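PDB 2Z5L: tylactone synthase starter module and modules 1 & 2 from Streptomyces fradiae, which contains the ketoreductase domain of the first tylosin extension module, which probably reduces the beta-keto group of the growing polyketide with NADPH and sets its chirality. Local coordinates for residues 86-91 / 132-137; 146-151 / 155-160; 168-173 / 241-246. All blocks are in the same frame, centred on the assembly; numbering follows the deposited sequence.

The three interactions lie in the amino-terminal half of the chain; only the second and third have an element in common. Interaction 1 is a surface arginine-aspartate salt bridge between helices 88-99 and 119-135. Interaction 2, partly buried, folds the loop after strand 140-147 back on itself before helix 160-175 through one backbone hydrogen bond, a bridging water and side chains, and buries about four times as much area as either of the others. Interaction 3 is buried: helix 160-175 meets strand 239-247 through two stacked arginines. Interactions 2 and 3 share helix 160-175, with nearest atoms about 5 Å apart, whereas interaction 1 lies farther out, its centre about 24 Å from that of interaction 3.

Interaction 1. Residues 86-91 / 132-137; sequences ARRAEV and VSDIGV
Arg88 NH2 is held by both carboxylate oxygens of Asp134, at 3.0 Å from OD1 and 3.1 Å from OD2. This is a salt bridge in which a single nitrogen faces the fork of the carboxylate, and each oxygen accepts through its syn lone pair. The bond to OD2 is the straighter one, with an N-H...O angle of 153°, and that to OD1 is more bent. The carboxylate lies at the edge of the guanidinium and nearly in its plane, the two being 15° apart.

Arg88 reaches the aspartate with CG lodged between its own backbone N and carbonyl carbon (chi1 55°) and with a bend at chi3. Asp134 comes from the other side with CG anti to its carbonyl carbon, and the two side chains cross at about a right angle. The contact joins the first turn of helix 88-99 to the last turn of helix 119-135, two helices of the Rossmann-like amino-terminal part of the chain. Arg87 occupies the N-cap position, and its backbone N donates to Glu90 OE2 at 2.9 Å, a bond that ties the start of the helix to its first turn. Helix 119-135 ends just after Asp134, where Gly136 turns to positive phi.

The CA atoms of Arg88 and Asp134 are 8.9 Å apart, so the bridge spans the helices through side chains alone. Beneath it, Val91 packs on Leu128 and Ala131, while Val132 and Ile135 both touch Leu95. The guanidinium has a second hold: NH1 of Arg88 donates to the carbonyl oxygen of Asp352.

Interaction 2. Residues 146-151 / 155-160; sequences TRRAVA and GETPQD
Gln159 N donates to Arg148 O at 2.9 Å, a nearly straight bond (167°) that pins the returning chain to the turn after strand 140-147. The same carbonyl oxygen also receives a CA-H...O contact from Pro158, whose CA lies 3.4 Å away. The side chain of Arg148, bent at chi3, runs alongside Thr157 in the same direction. Its NH1 comes within 3.1 Å of Gln159 OE1, with the amide turned almost perpendicular to the guanidinium (78°). Farther along, the CB of Ala151 packs on Pro158 CD at 3.8 Å, and the aliphatic part of Glu156 lies beside the same alanine.

A water donates to Val150 O at 2.7 Å and, more weakly, to Thr157 O, bridging the two backbones. Glu156 is positioned by the turn between the segments: its OE1 accepts from the backbone N of Val152 and Val153 and forms a salt bridge with Arg236. Asp185 OD1 is hydrogen-bonded to Thr146 OG1 and Ala149 N, fixing residues 146-149. The loop is thus a strand-to-helix connection of the Rossmann-like amino-terminal part, linking strand 140-147 to helix 160-175, with Gln159 as N-cap, while Pro158 and Gln159 rest against helix 402-419.

Interaction 3. Residues 168-173 / 241-246; sequences FGRVAA and YGRRVS
Arg170 sends CG anti to its carbonyl carbon (chi1 -61°) and bends at chi3, while Arg243 puts CG anti to its backbone N (chi1 -171°) and stays extended as far as NE. The side chains meet at about a right angle, bringing the two guanidinium groups face to face. They form a stack with centres 3.7 Å apart and planes only 18° from parallel. NH1 of Arg170 sits over the middle of the Arg243 group, 3.2 Å from its CZ, while Arg243 NH2 lies above the centre of the Arg170 group.

No hydrogen bond joins the pair. Flat stacking leaves the N-H groups directed outward, where acceptors from other parts of the chain probably help to offset the like charges. Arg170 NH2 donates to the carbonyl oxygen of Gly394 and Arg243 NH2 to that of Thr395, while Gln232 OE1 accepts weakly from NH1 of both arginines. Arg243 also packs on Val31 and Trp33 of strand 28-35.

The stack bridges helix 160-175 and strand 239-247 and ties both to the loop after strand 386-391 in the KR domain. It lies between the Rossmann-like amino-terminal part and that domain, the two-subdomain plan of polyketide synthase ketoreductases.

Interaction 1. Residues 86-91 / 132-137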
loop_
_atom_site.group_PDB
_atom_site.type_symbol
_atom_site.label_atom_id
_atom_site.label_comp_id
_atom_site.label_asym_id
_atom_site.label_seq_id
_atom_site.Cartn_x
_atom_site.Cartn_y
_atom_site.Cartn_z
ATOM N N ALA A 86 -16.507 14.898 -2.971
ATOM C CA ALA A 86 -16.113 16.145 -3.640
ATOM C C ALA A 86 -14.876 15.951 -4.524
ATOM O O ALA A 86 -13.918 15.286 -4.122
ATOM C CB ALA A 86 -15.853 17.256 -2.604
ATOM N N ARG A 87 -14.919 16.509 -5.739
ATOM C CA ARG A 87 -13.807 16.413 -6.702
ATOM C C ARG A 87 -12.836 17.588 -6.549
ATOM O O ARG A 87 -13.196 18.611 -5.969
ATOM C CB ARG A 87 -14.358 16.343 -8.133
ATOM C CG ARG A 87 -14.636 14.913 -8.586
ATOM C CD ARG A 87 -15.941 14.766 -9.366
ATOM N NE ARG A 87 -16.118 13.375 -9.788
ATOM C CZ ARG A 87 -15.443 12.798 -10.779
ATOM N NH1 ARG A 87 -14.547 13.499 -11.467
ATOM N NH2 ARG A 87 -15.651 11.518 -11.071
ATOM N N ARG A 88 -11.615 17.440 -7.070
ATOM C CA ARG A 88 -10.585 18.472 -6.930
ATOM C C ARG A 88 -11.042 19.887 -7.249
ATOM O O ARG A 88 -10.796 20.818 -6.482
ATOM C CB ARG A 88 -9.331 18.131 -7.769
ATOM C CG ARG A 88 -9.564 17.861 -9.256
ATOM C CD ARG A 88 -8.291 17.349 -9.953
ATOM N NE ARG A 88 -7.172 18.310 -9.951
ATOM C CZ ARG A 88 -5.962 18.039 -10.450
ATOM N NH1 ARG A 88 -5.706 16.854 -10.987
ATOM N NH2 ARG A 88 -5.001 18.939 -10.408
ATOM N N ALA A 89 -11.708 20.047 -8.382
ATOM C CA ALA A 89 -12.197 21.349 -8.786
ATOM C C ALA A 89 -13.105 21.918 -7.705
ATOM O O ALA A 89 -13.044 23.105 -7.417
ATOM C CB ALA A 89 -12.957 21.238 -10.120
ATOM N N GLU A 90 -13.951 21.079 -7.111
ATOM C CA GLU A 90 -14.854 21.553 -6.065
ATOM C C GLU A 90 -14.060 21.886 -4.809
ATOM O O GLU A 90 -14.255 22.940 -4.207
ATOM C CB GLU A 90 -15.891 20.488 -5.725
ATOM C CG GLU A 90 -16.681 19.974 -6.920
ATOM C CD GLU A 90 -17.339 18.638 -6.644
ATOM O OE1 GLU A 90 -18.153 18.563 -5.689
ATOM O OE2 GLU A 90 -17.041 17.661 -7.377
ATOM N N VAL A 91 -13.159 20.992 -4.427
ATOM C CA VAL A 91 -12.366 21.213 -3.233
ATOM C C VAL A 91 -11.500 22.461 -3.377
ATOM O O VAL A 91 -11.341 23.223 -2.420
ATOM C CB VAL A 91 -11.498 19.983 -2.914
ATOM C CG1 VAL A 91 -10.802 20.163 -1.576
ATOM C CG2 VAL A 91 -12.372 18.746 -2.895
ATOM N N VAL A 132 -4.810 21.724 -3.208
ATOM C CA VAL A 132 -3.868 22.591 -2.510
ATOM C C VAL A 132 -2.700 22.952 -3.414
ATOM O O VAL A 132 -2.191 24.075 -3.390
ATOM C CB VAL A 132 -3.317 21.917 -1.247
ATOM C CG1 VAL A 132 -2.228 22.781 -0.639
ATOM C CG2 VAL A 132 -4.441 21.705 -0.244
ATOM N N SER A 133 -2.281 21.978 -4.208
ATOM C CA SER A 133 -1.192 22.156 -5.142
ATOM C C SER A 133 -1.665 23.116 -6.231
ATOM O O SER A 133 -0.937 24.026 -6.625
ATOM C CB SER A 133 -0.814 20.801 -5.748
ATOM O OG SER A 133 0.293 20.892 -6.619
ATOM N N ASP A 134 -2.896 22.925 -6.701
ATOM C CA ASP A 134 -3.448 23.783 -7.745
ATOM C C ASP A 134 -3.526 25.257 -7.335
ATOM O O ASP A 134 -3.111 26.135 -8.087
ATOM C CB ASP A 134 -4.847 23.304 -8.163
ATOM C CG ASP A 134 -4.850 21.884 -8.713
ATOM O OD1 ASP A 134 -3.925 21.527 -9.482
ATOM O OD2 ASP A 134 -5.793 21.123 -8.385
ATOM N N ILE A 135 -4.066 25.524 -6.153
ATOM C CA ILE A 135 -4.197 26.893 -5.666
ATOM C C ILE A 135 -2.853 27.621 -5.627
ATOM O O ILE A 135 -2.798 28.856 -5.603
ATOM C CB ILE A 135 -4.820 26.903 -4.267
ATOM C CG1 ILE A 135 -6.220 26.282 -4.341
ATOM C CG2 ILE A 135 -4.876 28.319 -3.720
ATOM C CD1 ILE A 135 -6.908 26.189 -3.009
ATOM N N GLY A 136 -1.771 26.850 -5.626
ATOM C CA GLY A 136 -0.436 27.423 -5.607
ATOM C C GLY A 136 -0.201 28.459 -4.521
ATOM O O GLY A 136 0.407 29.501 -4.766
ATOM N N VAL A 137 -0.689 28.180 -3.319
ATOM C CA VAL A 137 -0.510 29.086 -2.193
ATOM C C VAL A 137 0.858 28.820 -1.561
ATOM O O VAL A 137 1.084 27.756 -0.979
ATOM C CB VAL A 137 -1.635 28.881 -1.142
ATOM C CG1 VAL A 137 -1.849 27.391 -0.893
ATOM C CG2 VAL A 137 -1.282 29.589 0.154
#

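Interaction 2. Residues 146-151 / 155-160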
loop_
_atom_site.group_PDB
_atom_site.type_symbol
_atom_site.label_atom_id
_atom_site.label_comp_id
_atom_site.label_asym_id
_atom_site.label_seq_id
_atom_site.Cartn_x
_atom_site.Cartn_y
_atom_site.Cartn_z
ATOM N N THR A 146 -5.834 9.938 10.508
ATOM C CA THR A 146 -6.585 8.710 10.264
ATOM C C THR A 146 -6.782 7.971 11.576
ATOM O O THR A 146 -6.296 8.407 12.621
ATOM C CB THR A 146 -5.843 7.770 9.299
ATOM O OG1 THR A 146 -4.679 7.242 9.944
ATOM C CG2 THR A 146 -5.419 8.521 8.043
ATOM N N ARG A 147 -7.478 6.844 11.509
ATOM C CA ARG A 147 -7.748 6.036 12.688
ATOM C C ARG A 147 -7.788 4.550 12.344
ATOM O O ARG A 147 -8.527 4.129 11.449
ATOM C CB ARG A 147 -9.087 6.428 13.292
ATOM C CG ARG A 147 -10.216 6.389 12.281
ATOM C CD ARG A 147 -11.509 5.941 12.924
ATOM N NE ARG A 147 -11.409 4.571 13.414
ATOM C CZ ARG A 147 -12.409 3.904 13.981
ATOM N NH1 ARG A 147 -13.592 4.485 14.131
ATOM N NH2 ARG A 147 -12.226 2.655 14.394
ATOM N N ARG A 148 -7.010 3.760 13.078
ATOM C CA ARG A 148 -6.953 2.321 12.859
ATOM C C ARG A 148 -6.383 2.019 11.474
ATOM O O ARG A 148 -6.601 0.941 10.917
ATOM C CB ARG A 148 -8.355 1.697 13.017
ATOM C CG ARG A 148 -8.598 1.028 14.378
ATOM C CD ARG A 148 -10.051 0.596 14.594
ATOM N NE ARG A 148 -10.558 -0.279 13.539
ATOM C CZ ARG A 148 -10.114 -1.507 13.292
ATOM N NH1 ARG A 148 -10.647 -2.214 12.298
ATOM N NH2 ARG A 148 -9.144 -2.028 14.035
ATOM N N ALA A 149 -5.643 2.978 10.925
ATOM C CA ALA A 149 -5.036 2.808 9.611
ATOM C C ALA A 149 -3.929 1.761 9.671
ATOM O O ALA A 149 -3.737 0.987 8.732
ATOM C CB ALA A 149 -4.466 4.134 9.118
ATOM N N VAL A 150 -3.211 1.738 10.787
ATOM C CA VAL A 150 -2.109 0.805 10.970
ATOM C C VAL A 150 -2.168 0.140 12.343
ATOM O O VAL A 150 -2.522 0.782 13.328
ATOM C CB VAL A 150 -0.769 1.533 10.842
ATOM C CG1 VAL A 150 -0.576 2.042 9.415
ATOM C CG2 VAL A 150 -0.740 2.698 11.818
ATOM N N ALA A 151 -1.809 -1.143 12.401
ATOM C CA ALA A 151 -1.808 -1.897 13.654
ATOM C C ALA A 151 -0.441 -1.790 14.329
ATOM O O ALA A 151 0.533 -2.379 13.867
ATOM C CB ALA A 151 -2.142 -3.352 13.379
ATOM N N GLY A 155 -3.753 -6.799 18.964
ATOM C CA GLY A 155 -5.203 -6.728 18.982
ATOM C C GLY A 155 -5.801 -5.892 17.862
ATOM O O GLY A 155 -6.739 -6.327 17.181
ATOM N N GLU A 156 -5.258 -4.692 17.662
ATOM C CA GLU A 156 -5.754 -3.796 16.618
ATOM C C GLU A 156 -5.275 -4.237 15.241
ATOM O O GLU A 156 -4.170 -4.757 15.083
ATOM C CB GLU A 156 -5.319 -2.342 16.888
ATOM C CG GLU A 156 -3.866 -2.036 16.560
ATOM C CD GLU A 156 -3.386 -0.696 17.121
ATOM O OE1 GLU A 156 -2.317 -0.218 16.687
ATOM O OE2 GLU A 156 -4.062 -0.123 18.002
ATOM N N THR A 157 -6.129 -4.036 14.247
ATOM C CA THR A 157 -5.808 -4.411 12.884
ATOM C C THR A 157 -5.984 -3.198 11.981
ATOM O O THR A 157 -6.697 -2.249 12.330
ATOM C CB THR A 157 -6.735 -5.534 12.406
ATOM O OG1 THR A 157 -8.084 -5.054 12.379
ATOM C CG2 THR A 157 -6.649 -6.723 13.356
ATOM N N PRO A 158 -5.320 -3.205 10.815
ATOM C CA PRO A 158 -5.400 -2.103 9.851
ATOM C C PRO A 158 -6.682 -2.154 9.026
ATOM O O PRO A 158 -6.970 -3.160 8.383
ATOM C CB PRO A 158 -4.159 -2.316 8.994
ATOM C CG PRO A 158 -4.040 -3.825 8.977
ATOM C CD PRO A 158 -4.308 -4.201 10.409
ATOM N N GLN A 159 -7.458 -1.076 9.041
ATOM C CA GLN A 159 -8.692 -1.054 8.263
ATOM C C GLN A 159 -8.346 -0.493 6.868
ATOM O O GLN A 159 -7.480 0.370 6.733
ATOM C CB GLN A 159 -9.750 -0.200 8.977
ATOM C CG GLN A 159 -11.195 -0.518 8.579
ATOM C CD GLN A 159 -11.752 -1.803 9.224
ATOM O OE1 GLN A 159 -11.079 -2.836 9.296
ATOM N NE2 GLN A 159 -12.998 -1.733 9.682
ATOM N N ASP A 160 -9.024 -0.998 5.841
ATOM C CA ASP A 160 -8.767 -0.605 4.451
ATOM C C ASP A 160 -8.614 0.893 4.147
ATOM O O ASP A 160 -7.523 1.363 3.798
ATOM C CB ASP A 160 -9.848 -1.203 3.544
ATOM C CG ASP A 160 -9.491 -1.097 2.066
ATOM O OD1 ASP A 160 -10.076 -0.246 1.363
ATOM O OD2 ASP A 160 -8.610 -1.863 1.628
HETATM O O HOH W 1 -4.916 -0.094 14.300
#

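Interaction 3. Residues 168-173 / 241-246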
loop_
_atom_site.group_PDB
_atom_site.type_symbol
_atom_site.label_atom_id
_atom_site.label_comp_id
_atom_site.label_asym_id
_atom_site.label_seq_id
_atom_site.Cartn_x
_atom_site.Cartn_y
_atom_site.Cartn_z
ATOM N N PHE A 168 -0.831 6.226 -0.145
ATOM C CA PHE A 168 -0.811 7.393 -1.012
ATOM C C PHE A 168 -0.007 8.525 -0.397
ATOM O O PHE A 168 0.685 9.268 -1.098
ATOM C CB PHE A 168 -2.231 7.895 -1.226
ATOM C CG PHE A 168 -2.296 9.177 -1.977
ATOM C CD1 PHE A 168 -2.113 9.192 -3.358
ATOM C CD2 PHE A 168 -2.494 10.375 -1.311
ATOM C CE1 PHE A 168 -2.123 10.380 -4.068
ATOM C CE2 PHE A 168 -2.505 11.566 -2.012
ATOM C CZ PHE A 168 -2.318 11.574 -3.400
ATOM N N GLY A 169 -0.144 8.666 0.918
ATOM C CA GLY A 169 0.548 9.723 1.638
ATOM C C GLY A 169 2.050 9.723 1.409
ATOM O O GLY A 169 2.653 10.784 1.252
ATOM N N ARG A 170 2.649 8.531 1.410
ATOM C CA ARG A 170 4.088 8.363 1.204
ATOM C C ARG A 170 4.526 8.756 -0.205
ATOM O O ARG A 170 5.674 9.173 -0.427
ATOM C CB ARG A 170 4.497 6.915 1.507
ATOM C CG ARG A 170 4.199 6.512 2.955
ATOM C CD ARG A 170 4.702 5.116 3.271
ATOM N NE ARG A 170 3.738 4.069 2.935
ATOM C CZ ARG A 170 2.895 3.530 3.807
ATOM N NH1 ARG A 170 2.896 3.938 5.078
ATOM N NH2 ARG A 170 2.054 2.588 3.411
ATOM N N VAL A 171 3.617 8.619 -1.158
ATOM C CA VAL A 171 3.908 8.990 -2.528
ATOM C C VAL A 171 3.876 10.510 -2.585
ATOM O O VAL A 171 4.696 11.134 -3.268
ATOM C CB VAL A 171 2.849 8.418 -3.509
ATOM C CG1 VAL A 171 3.055 9.006 -4.903
ATOM C CG2 VAL A 171 2.961 6.909 -3.554
ATOM N N ALA A 172 2.935 11.108 -1.855
ATOM C CA ALA A 172 2.814 12.570 -1.827
ATOM C C ALA A 172 4.079 13.233 -1.275
ATOM O O ALA A 172 4.508 14.267 -1.779
ATOM C CB ALA A 172 1.610 12.977 -0.982
ATOM N N ALA A 173 4.670 12.627 -0.248
ATOM C CA ALA A 173 5.883 13.157 0.360
ATOM C C ALA A 173 7.009 13.319 -0.659
ATOM O O ALA A 173 7.734 14.318 -0.654
ATOM C CB ALA A 173 6.340 12.242 1.498
ATOM N N TYR A 241 4.258 6.722 18.023
ATOM C CA TYR A 241 5.170 5.803 17.362
ATOM C C TYR A 241 5.478 6.241 15.934
ATOM O O TYR A 241 4.582 6.642 15.193
ATOM C CB TYR A 241 4.564 4.404 17.347
ATOM C CG TYR A 241 4.290 3.820 18.714
ATOM C CD1 TYR A 241 3.229 4.275 19.499
ATOM C CD2 TYR A 241 5.083 2.791 19.213
ATOM C CE1 TYR A 241 2.964 3.711 20.751
ATOM C CE2 TYR A 241 4.833 2.221 20.456
ATOM C CZ TYR A 241 3.772 2.681 21.221
ATOM O OH TYR A 241 3.530 2.100 22.446
ATOM N N GLY A 242 6.750 6.166 15.557
ATOM C CA GLY A 242 7.151 6.538 14.214
ATOM C C GLY A 242 7.419 5.302 13.371
ATOM O O GLY A 242 8.132 4.387 13.799
ATOM N N ARG A 243 6.847 5.271 12.172
ATOM C CA ARG A 243 7.010 4.138 11.263
ATOM C C ARG A 243 8.474 3.949 10.872
ATOM O O ARG A 243 9.180 4.912 10.583
ATOM C CB ARG A 243 6.139 4.354 10.013
ATOM C CG ARG A 243 6.034 3.152 9.079
ATOM C CD ARG A 243 4.695 3.163 8.344
ATOM N NE ARG A 243 4.587 2.102 7.346
ATOM C CZ ARG A 243 5.286 2.061 6.215
ATOM N NH1 ARG A 243 6.150 3.021 5.925
ATOM N NH2 ARG A 243 5.121 1.058 5.365
ATOM N N ARG A 244 8.931 2.701 10.874
ATOM C CA ARG A 244 10.319 2.392 10.523
ATOM C C ARG A 244 10.434 1.112 9.705
ATOM O O ARG A 244 9.687 0.159 9.916
ATOM C CB ARG A 244 11.155 2.229 11.799
ATOM C CG ARG A 244 11.357 3.498 12.606
ATOM C CD ARG A 244 12.274 4.473 11.892
ATOM N NE ARG A 244 12.713 5.536 12.788
ATOM C CZ ARG A 244 11.921 6.490 13.266
ATOM N NH1 ARG A 244 10.637 6.521 12.926
ATOM N NH2 ARG A 244 12.411 7.401 14.095
ATOM N N VAL A 245 11.374 1.096 8.767
ATOM C CA VAL A 245 11.607 -0.095 7.961
ATOM C C VAL A 245 12.878 -0.779 8.468
ATOM O O VAL A 245 13.974 -0.210 8.427
ATOM C CB VAL A 245 11.778 0.234 6.447
ATOM C CG1 VAL A 245 10.454 0.714 5.866
ATOM C CG2 VAL A 245 12.865 1.290 6.249
ATOM N N SER A 246 12.722 -2.007 8.948
ATOM C CA SER A 246 13.842 -2.770 9.479
ATOM C C SER A 246 13.967 -4.143 8.815
ATOM O O SER A 246 12.964 -4.808 8.557
ATOM C CB SER A 246 13.667 -2.924 10.990
ATOM O OG SER A 246 12.295 -3.033 11.336
#